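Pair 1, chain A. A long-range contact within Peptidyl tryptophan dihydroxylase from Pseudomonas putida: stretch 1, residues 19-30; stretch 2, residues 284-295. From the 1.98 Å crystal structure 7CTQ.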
# COMPACT_ATOMS: atom_id res chain seq x y z
N ALA A 19 9.38 3.87 -6.60
CA ALA A 19 9.59 2.45 -6.83
C ALA A 19 9.38 2.08 -8.29
O ALA A 19 10.23 1.42 -8.90
CB ALA A 19 8.66 1.64 -5.92
N THR A 20 8.26 2.51 -8.86
CA THR A 20 7.93 2.15 -10.24
C THR A 20 8.98 2.70 -11.21
O THR A 20 9.45 1.98 -12.11
CB THR A 20 6.53 2.68 -10.59
OG1 THR A 20 5.58 2.11 -9.69
CG2 THR A 20 6.16 2.33 -12.02
N ALA A 21 9.35 3.97 -11.04
CA ALA A 21 10.37 4.60 -11.87
C ALA A 21 11.66 3.79 -11.90
O ALA A 21 12.23 3.53 -12.97
CB ALA A 21 10.64 6.01 -11.35
N ILE A 22 12.14 3.38 -10.72
CA ILE A 22 13.40 2.64 -10.66
C ILE A 22 13.25 1.28 -11.32
O ILE A 22 14.15 0.82 -12.02
CB ILE A 22 13.88 2.53 -9.20
CG1 ILE A 22 14.14 3.92 -8.64
CG2 ILE A 22 15.13 1.65 -9.12
CD1 ILE A 22 14.64 3.93 -7.24
N GLY A 23 12.09 0.64 -11.13
CA GLY A 23 11.85 -0.62 -11.80
C GLY A 23 11.92 -0.48 -13.30
O GLY A 23 12.47 -1.35 -14.00
N LEU A 24 11.37 0.61 -13.83
CA LEU A 24 11.40 0.81 -15.28
C LEU A 24 12.83 1.03 -15.77
O LEU A 24 13.23 0.50 -16.81
CB LEU A 24 10.50 1.98 -15.66
CG LEU A 24 9.01 1.72 -15.43
CD1 LEU A 24 8.27 3.02 -15.36
CD2 LEU A 24 8.46 0.85 -16.53
N ARG A 25 13.62 1.80 -15.01
CA ARG A 25 15.06 1.94 -15.28
C ARG A 25 15.75 0.59 -15.40
O ARG A 25 16.53 0.36 -16.33
CB ARG A 25 15.71 2.78 -14.18
CG ARG A 25 15.32 4.24 -14.22
CD ARG A 25 15.76 4.87 -15.53
NE ARG A 25 17.21 5.03 -15.60
CZ ARG A 25 17.93 4.89 -16.71
NH1 ARG A 25 17.33 4.59 -17.86
NH2 ARG A 25 19.24 5.05 -16.66
N ARG A 26 15.49 -0.31 -14.44
CA ARG A 26 16.13 -1.63 -14.47
C ARG A 26 15.68 -2.45 -15.67
O ARG A 26 16.42 -3.35 -16.09
CB ARG A 26 15.83 -2.38 -13.18
CG ARG A 26 16.20 -1.58 -11.92
CD ARG A 26 16.61 -2.49 -10.78
NE ARG A 26 15.71 -3.63 -10.67
CZ ARG A 26 15.94 -4.70 -9.91
NH1 ARG A 26 17.06 -4.79 -9.20
NH2 ARG A 26 15.05 -5.68 -9.87
N LEU A 27 14.50 -2.19 -16.22
CA LEU A 27 14.09 -2.84 -17.46
C LEU A 27 14.69 -2.17 -18.68
O LEU A 27 14.57 -2.72 -19.78
CB LEU A 27 12.56 -2.85 -17.57
CG LEU A 27 11.84 -3.79 -16.61
CD1 LEU A 27 10.33 -3.80 -16.87
CD2 LEU A 27 12.43 -5.21 -16.71
N GLY A 28 15.33 -1.02 -18.52
CA GLY A 28 15.98 -0.32 -19.60
C GLY A 28 15.25 0.90 -20.12
O GLY A 28 15.60 1.38 -21.21
N TYR A 29 14.27 1.41 -19.39
CA TYR A 29 13.43 2.50 -19.88
C TYR A 29 13.95 3.84 -19.39
O TYR A 29 14.37 3.97 -18.24
CB TYR A 29 11.99 2.32 -19.41
CG TYR A 29 11.24 1.27 -20.17
CD1 TYR A 29 10.75 1.53 -21.45
CD2 TYR A 29 11.03 0.02 -19.63
CE1 TYR A 29 10.06 0.57 -22.16
CE2 TYR A 29 10.35 -0.96 -20.33
CZ TYR A 29 9.86 -0.67 -21.59
OH TYR A 29 9.19 -1.65 -22.28
N ALA A 30 13.91 4.83 -20.28
CA ALA A 30 14.07 6.22 -19.87
C ALA A 30 12.79 6.67 -19.16
O ALA A 30 11.69 6.39 -19.63
CB ALA A 30 14.35 7.10 -21.09
N GLN A 284 4.95 -5.08 -9.19
CA GLN A 284 4.88 -5.64 -10.53
C GLN A 284 4.29 -4.66 -11.54
O GLN A 284 3.98 -5.06 -12.67
CB GLN A 284 4.12 -6.97 -10.49
CG GLN A 284 4.93 -7.99 -9.68
CD GLN A 284 4.18 -9.26 -9.31
OE1 GLN A 284 3.02 -9.44 -9.65
NE2 GLN A 284 4.87 -10.15 -8.60
N ALA A 285 4.16 -3.39 -11.18
CA ALA A 285 3.79 -2.38 -12.16
C ALA A 285 4.78 -2.30 -13.32
O ALA A 285 4.33 -2.25 -14.48
CB ALA A 285 3.63 -1.02 -11.46
N PRO A 286 6.10 -2.32 -13.10
CA PRO A 286 7.01 -2.25 -14.27
C PRO A 286 6.81 -3.36 -15.30
O PRO A 286 6.90 -3.07 -16.50
CB PRO A 286 8.41 -2.30 -13.63
CG PRO A 286 8.22 -1.71 -12.29
CD PRO A 286 6.85 -2.18 -11.84
N VAL A 287 6.52 -4.60 -14.89
CA VAL A 287 6.32 -5.61 -15.93
C VAL A 287 4.99 -5.39 -16.65
O VAL A 287 4.85 -5.74 -17.84
CB VAL A 287 6.42 -7.05 -15.38
CG1 VAL A 287 7.88 -7.44 -15.11
CG2 VAL A 287 5.57 -7.22 -14.13
N VAL A 288 3.99 -4.84 -15.97
CA VAL A 288 2.72 -4.55 -16.65
C VAL A 288 2.96 -3.49 -17.72
O VAL A 288 2.56 -3.64 -18.88
CB VAL A 288 1.64 -4.14 -15.63
CG1 VAL A 288 0.39 -3.60 -16.34
CG2 VAL A 288 1.24 -5.35 -14.73
N ILE A 289 3.65 -2.41 -17.34
CA ILE A 289 4.02 -1.36 -18.29
C ILE A 289 4.85 -1.94 -19.44
O ILE A 289 4.60 -1.66 -20.62
CB ILE A 289 4.77 -0.24 -17.55
CG1 ILE A 289 3.85 0.35 -16.48
CG2 ILE A 289 5.30 0.85 -18.51
CD1 ILE A 289 4.54 1.26 -15.49
N ASN A 290 5.84 -2.77 -19.10
CA ASN A 290 6.68 -3.39 -20.11
C ASN A 290 5.84 -4.17 -21.12
O ASN A 290 6.11 -4.14 -22.34
CB ASN A 290 7.71 -4.30 -19.43
CG ASN A 290 8.70 -4.90 -20.39
OD1 ASN A 290 9.37 -4.18 -21.15
ND2 ASN A 290 8.81 -6.23 -20.38
N THR A 291 4.80 -4.86 -20.65
CA THR A 291 3.90 -5.54 -21.56
C THR A 291 3.10 -4.54 -22.38
O THR A 291 2.96 -4.70 -23.60
CB THR A 291 2.96 -6.47 -20.80
OG1 THR A 291 3.72 -7.23 -19.84
CG2 THR A 291 2.25 -7.44 -21.77
N LEU A 292 2.62 -3.47 -21.74
CA LEU A 292 1.78 -2.52 -22.45
C LEU A 292 2.54 -1.85 -23.59
O LEU A 292 1.94 -1.47 -24.60
CB LEU A 292 1.24 -1.48 -21.46
CG LEU A 292 0.15 -1.99 -20.49
CD1 LEU A 292 -0.24 -0.92 -19.50
CD2 LEU A 292 -1.09 -2.47 -21.24
N LEU A 293 3.86 -1.73 -23.45
CA LEU A 293 4.72 -1.04 -24.42
C LEU A 293 5.34 -1.97 -25.45
O LEU A 293 5.38 -1.62 -26.64
CB LEU A 293 5.81 -0.27 -23.68
CG LEU A 293 5.27 0.85 -22.78
CD1 LEU A 293 6.37 1.46 -21.94
CD2 LEU A 293 4.58 1.91 -23.61
N ARG A 294 5.82 -3.15 -25.04
CA ARG A 294 6.48 -4.10 -25.92
C ARG A 294 5.52 -5.06 -26.62
O ARG A 294 5.79 -5.47 -27.76
CB ARG A 294 7.51 -4.94 -25.15
CG ARG A 294 8.68 -4.15 -24.58
CD ARG A 294 9.24 -3.15 -25.58
NE ARG A 294 10.56 -2.71 -25.16
CZ ARG A 294 11.03 -1.48 -25.30
NH1 ARG A 294 10.28 -0.54 -25.88
NH2 ARG A 294 12.25 -1.18 -24.87
N ARG A 295 4.43 -5.46 -25.98
CA ARG A 295 3.42 -6.30 -26.63
C ARG A 295 2.03 -5.72 -26.37
O ARG A 295 1.20 -6.32 -25.68
CB ARG A 295 3.57 -7.77 -26.19
CG ARG A 295 4.91 -8.42 -26.69
CD ARG A 295 4.86 -9.97 -26.85
NE ARG A 295 3.87 -10.39 -27.83
CZ ARG A 295 3.49 -11.65 -28.05
NH1 ARG A 295 4.01 -12.66 -27.35
NH2 ARG A 295 2.58 -11.91 -28.97

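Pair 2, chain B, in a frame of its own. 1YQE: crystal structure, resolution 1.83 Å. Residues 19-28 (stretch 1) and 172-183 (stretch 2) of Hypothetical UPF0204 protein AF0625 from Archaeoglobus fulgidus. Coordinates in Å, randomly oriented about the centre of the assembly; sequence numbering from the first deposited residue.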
# COMPACT_ATOMS: atom_id res chain seq x y z
N ASN B 19 -15.41 -8.85 4.81
CA ASN B 19 -15.15 -9.32 6.16
C ASN B 19 -14.35 -8.28 6.94
O ASN B 19 -14.55 -8.11 8.15
CB ASN B 19 -14.41 -10.65 6.15
CG ASN B 19 -15.30 -11.81 5.73
OD1 ASN B 19 -16.48 -11.86 6.09
ND2 ASN B 19 -14.74 -12.75 4.98
N ILE B 20 -13.44 -7.59 6.26
CA ILE B 20 -12.64 -6.56 6.90
C ILE B 20 -13.61 -5.46 7.31
O ILE B 20 -13.55 -4.95 8.43
CB ILE B 20 -11.57 -5.98 5.93
CG1 ILE B 20 -10.50 -7.05 5.64
CG2 ILE B 20 -10.93 -4.72 6.54
CD1 ILE B 20 -9.50 -6.67 4.56
N LYS B 21 -14.52 -5.13 6.40
CA LYS B 21 -15.52 -4.10 6.66
C LYS B 21 -16.35 -4.42 7.89
O LYS B 21 -16.53 -3.58 8.77
CB LYS B 21 -16.45 -3.93 5.46
CG LYS B 21 -17.47 -2.83 5.65
CD LYS B 21 -18.60 -2.90 4.64
CE LYS B 21 -19.48 -4.11 4.88
NZ LYS B 21 -20.61 -4.16 3.91
N ASP B 22 -16.88 -5.64 7.94
CA ASP B 22 -17.70 -6.05 9.08
C ASP B 22 -16.98 -5.87 10.41
O ASP B 22 -17.59 -5.47 11.41
CB ASP B 22 -18.15 -7.51 8.94
CG ASP B 22 -19.14 -7.71 7.81
OD1 ASP B 22 -20.03 -6.86 7.64
OD2 ASP B 22 -19.02 -8.73 7.09
N ASN B 23 -15.68 -6.15 10.44
CA ASN B 23 -14.91 -6.01 11.67
C ASN B 23 -14.68 -4.54 12.02
O ASN B 23 -14.76 -4.14 13.18
CB ASN B 23 -13.58 -6.75 11.54
CG ASN B 23 -13.74 -8.25 11.62
OD1 ASN B 23 -14.09 -8.80 12.67
ND2 ASN B 23 -13.51 -8.94 10.50
N LEU B 24 -14.41 -3.73 11.00
CA LEU B 24 -14.18 -2.30 11.16
C LEU B 24 -15.44 -1.61 11.70
O LEU B 24 -15.36 -0.63 12.45
CB LEU B 24 -13.79 -1.68 9.81
CG LEU B 24 -12.38 -1.14 9.53
CD1 LEU B 24 -11.32 -1.92 10.28
CD2 LEU B 24 -12.12 -1.19 8.03
N LEU B 25 -16.59 -2.15 11.33
CA LEU B 25 -17.88 -1.59 11.75
C LEU B 25 -18.16 -1.72 13.25
O LEU B 25 -19.01 -1.02 13.78
CB LEU B 25 -19.01 -2.26 10.97
CG LEU B 25 -19.12 -1.87 9.49
CD1 LEU B 25 -20.09 -2.82 8.78
CD2 LEU B 25 -19.59 -0.42 9.38
N THR B 26 -17.46 -2.62 13.93
CA THR B 26 -17.67 -2.80 15.36
C THR B 26 -16.74 -1.93 16.19
O THR B 26 -16.89 -1.83 17.41
CB THR B 26 -17.46 -4.26 15.78
OG1 THR B 26 -16.10 -4.63 15.55
CG2 THR B 26 -18.37 -5.18 14.99
N PHE B 27 -15.79 -1.28 15.53
CA PHE B 27 -14.81 -0.43 16.21
C PHE B 27 -15.32 0.96 16.57
O PHE B 27 -14.66 1.68 17.31
CB PHE B 27 -13.55 -0.30 15.35
CG PHE B 27 -12.84 -1.60 15.12
CD1 PHE B 27 -11.81 -1.69 14.18
CD2 PHE B 27 -13.18 -2.75 15.83
CE1 PHE B 27 -11.14 -2.88 13.97
CE2 PHE B 27 -12.51 -3.95 15.63
CZ PHE B 27 -11.49 -4.02 14.69
N ALA B 28 -16.48 1.33 16.06
CA ALA B 28 -17.06 2.64 16.34
C ALA B 28 -18.55 2.66 16.04
O ALA B 28 -19.09 1.72 15.46
CB ALA B 28 -16.34 3.71 15.52
N VAL B 172 -7.85 -9.53 12.16
CA VAL B 172 -6.50 -9.11 12.47
C VAL B 172 -6.14 -7.90 11.61
O VAL B 172 -5.54 -6.94 12.11
CB VAL B 172 -5.48 -10.25 12.22
CG1 VAL B 172 -4.06 -9.73 12.30
CG2 VAL B 172 -5.68 -11.35 13.27
N VAL B 173 -6.52 -7.93 10.34
CA VAL B 173 -6.25 -6.81 9.44
C VAL B 173 -6.99 -5.57 9.92
O VAL B 173 -6.43 -4.47 9.93
CB VAL B 173 -6.70 -7.12 8.00
CG1 VAL B 173 -6.71 -5.83 7.16
CG2 VAL B 173 -5.76 -8.14 7.37
N ALA B 174 -8.25 -5.75 10.31
CA ALA B 174 -9.06 -4.63 10.78
C ALA B 174 -8.44 -3.98 12.01
O ALA B 174 -8.40 -2.75 12.11
CB ALA B 174 -10.48 -5.11 11.11
N GLU B 175 -7.93 -4.79 12.93
CA GLU B 175 -7.31 -4.25 14.14
C GLU B 175 -6.04 -3.48 13.78
O GLU B 175 -5.78 -2.41 14.34
CB GLU B 175 -6.95 -5.36 15.12
CG GLU B 175 -8.12 -5.85 15.97
CD GLU B 175 -7.68 -6.82 17.05
OE1 GLU B 175 -6.61 -6.58 17.66
OE2 GLU B 175 -8.40 -7.80 17.30
N ALA B 176 -5.25 -4.03 12.87
CA ALA B 176 -4.02 -3.36 12.46
C ALA B 176 -4.36 -2.04 11.79
O ALA B 176 -3.67 -1.04 12.00
CB ALA B 176 -3.21 -4.26 11.52
N MET B 177 -5.43 -2.03 11.00
CA MET B 177 -5.85 -0.80 10.34
C MET B 177 -6.27 0.26 11.36
O MET B 177 -5.92 1.43 11.23
CB MET B 177 -7.04 -1.05 9.40
CG MET B 177 -6.72 -1.81 8.14
SD MET B 177 -8.19 -1.88 7.09
CE MET B 177 -7.80 -0.68 5.87
N LEU B 178 -7.03 -0.15 12.38
CA LEU B 178 -7.46 0.80 13.39
C LEU B 178 -6.26 1.42 14.09
O LEU B 178 -6.25 2.61 14.36
CB LEU B 178 -8.38 0.12 14.42
CG LEU B 178 -9.00 1.05 15.47
CD1 LEU B 178 -9.75 2.19 14.78
CD2 LEU B 178 -9.95 0.25 16.35
N ASP B 179 -5.24 0.61 14.37
CA ASP B 179 -4.03 1.10 15.02
C ASP B 179 -3.30 2.08 14.10
O ASP B 179 -2.73 3.07 14.56
CB ASP B 179 -3.08 -0.04 15.37
CG ASP B 179 -3.53 -0.82 16.58
OD1 ASP B 179 -4.50 -0.40 17.25
OD2 ASP B 179 -2.91 -1.86 16.88
N ALA B 180 -3.30 1.79 12.80
CA ALA B 180 -2.64 2.65 11.83
C ALA B 180 -3.38 3.98 11.76
O ALA B 180 -2.77 5.04 11.71
CB ALA B 180 -2.62 1.98 10.47
N ILE B 181 -4.70 3.90 11.74
CA ILE B 181 -5.54 5.10 11.66
C ILE B 181 -5.35 6.03 12.87
O ILE B 181 -5.40 7.25 12.73
CB ILE B 181 -7.03 4.69 11.53
CG1 ILE B 181 -7.31 4.25 10.09
CG2 ILE B 181 -7.94 5.84 11.94
CD1 ILE B 181 -8.57 3.41 9.93
N ARG B 182 -5.12 5.45 14.04
CA ARG B 182 -4.94 6.25 15.25
C ARG B 182 -3.49 6.65 15.53
O ARG B 182 -3.23 7.51 16.37
CB ARG B 182 -5.48 5.48 16.46
CG ARG B 182 -6.99 5.25 16.47
CD ARG B 182 -7.36 4.34 17.63
NE ARG B 182 -8.81 4.12 17.76
CZ ARG B 182 -9.35 3.24 18.59
NH1 ARG B 182 -8.58 2.47 19.36
NH2 ARG B 182 -10.67 3.11 18.66
N ALA B 183 -2.55 6.02 14.82
CA ALA B 183 -1.12 6.27 15.01
C ALA B 183 -0.69 7.72 14.87
O ALA B 183 -1.14 8.44 13.98
CB ALA B 183 -0.31 5.40 14.04

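In both pairs two helices pack across each other at nearly the same angle, 54° between N-to-C directions in pair 1 and 56° in pair 2, with closest axial approaches of 9.0 and 8.6 Å. Fourteen central residues superpose with an RMSD of 0.4 Å over N, CA and C. The register is shared: Leu A24 CA lies 5.4 Å from Pro A286 CA, and Leu B24 CA lies 5.6 Å from Ala B174 CA, with Ile B20 CA equally near Ala B174 CA.

Pro A286 and Ala B174 occupy the same position, and each points toward the first helix and lies at the centre of the contact: a proline ring in pair 1, a single methyl in pair 2. In pair 1 the proline ring sits as a knob among Thr A20, Gly A23, Leu A24 and Leu A27, and its CG lies 3.8 Å from CA of Gly A23. The absence of a side chain there makes the room: an ideal CB on Gly A23 would fall 2.5 Å from Pro A286 CG, a clash. Pair 2 reverses the distribution of bulk. Asn B23 matches the glycine and points toward the other helix, but it faces only the methyl of Ala B174, with Asn B23 CB 3.5 Å from Ala B174 CB.

The flanking leucines, Leu A24 and Leu B24, coincide almost exactly, their side-chain centres 0.2 Å apart, despite different chi angles. Both start sideways and bring their ends nearer. Leu A24 CD2 meets Ile A289 CG2 at 3.7 Å; Leu B24 CD2 meets SD of the equivalent Met B177 at 4.1 Å, while Leu B24 CD1 reaches Ala B174 CB at 3.4 Å. One turn earlier, Thr A20 and Ile B20 also match. Thr A20 CG2 approaches Ile A289 CD1 at 4.0 Å, and the longer isoleucine places its CD1 3.9 Å from Val B173 CG1.

Leu A27 and Phe B27 cover the next part of the groove. Leu A27 CD1 packs 3.7 Å from Asn A290 CB. The phenylalanine presents its ring edge to the backbone, with CE1 3.3 Å from Ala B174 O, and its CD1 lies 3.5 Å from CD2 of Leu B178, the counterpart of Asn A290.

The match loosens at Gly A28 and Ala B28, whose CA atoms lie 1.3 Å apart. In pair 1 Gly A28, with positive phi, closes a Schellman motif, and Tyr A29, beyond the matched positions, turns toward the second helix. Its OH donates a hydrogen bond to Asn A290 OD1 (2.8 Å), and its CE1 packs 3.8 Å from Leu A293 CD1.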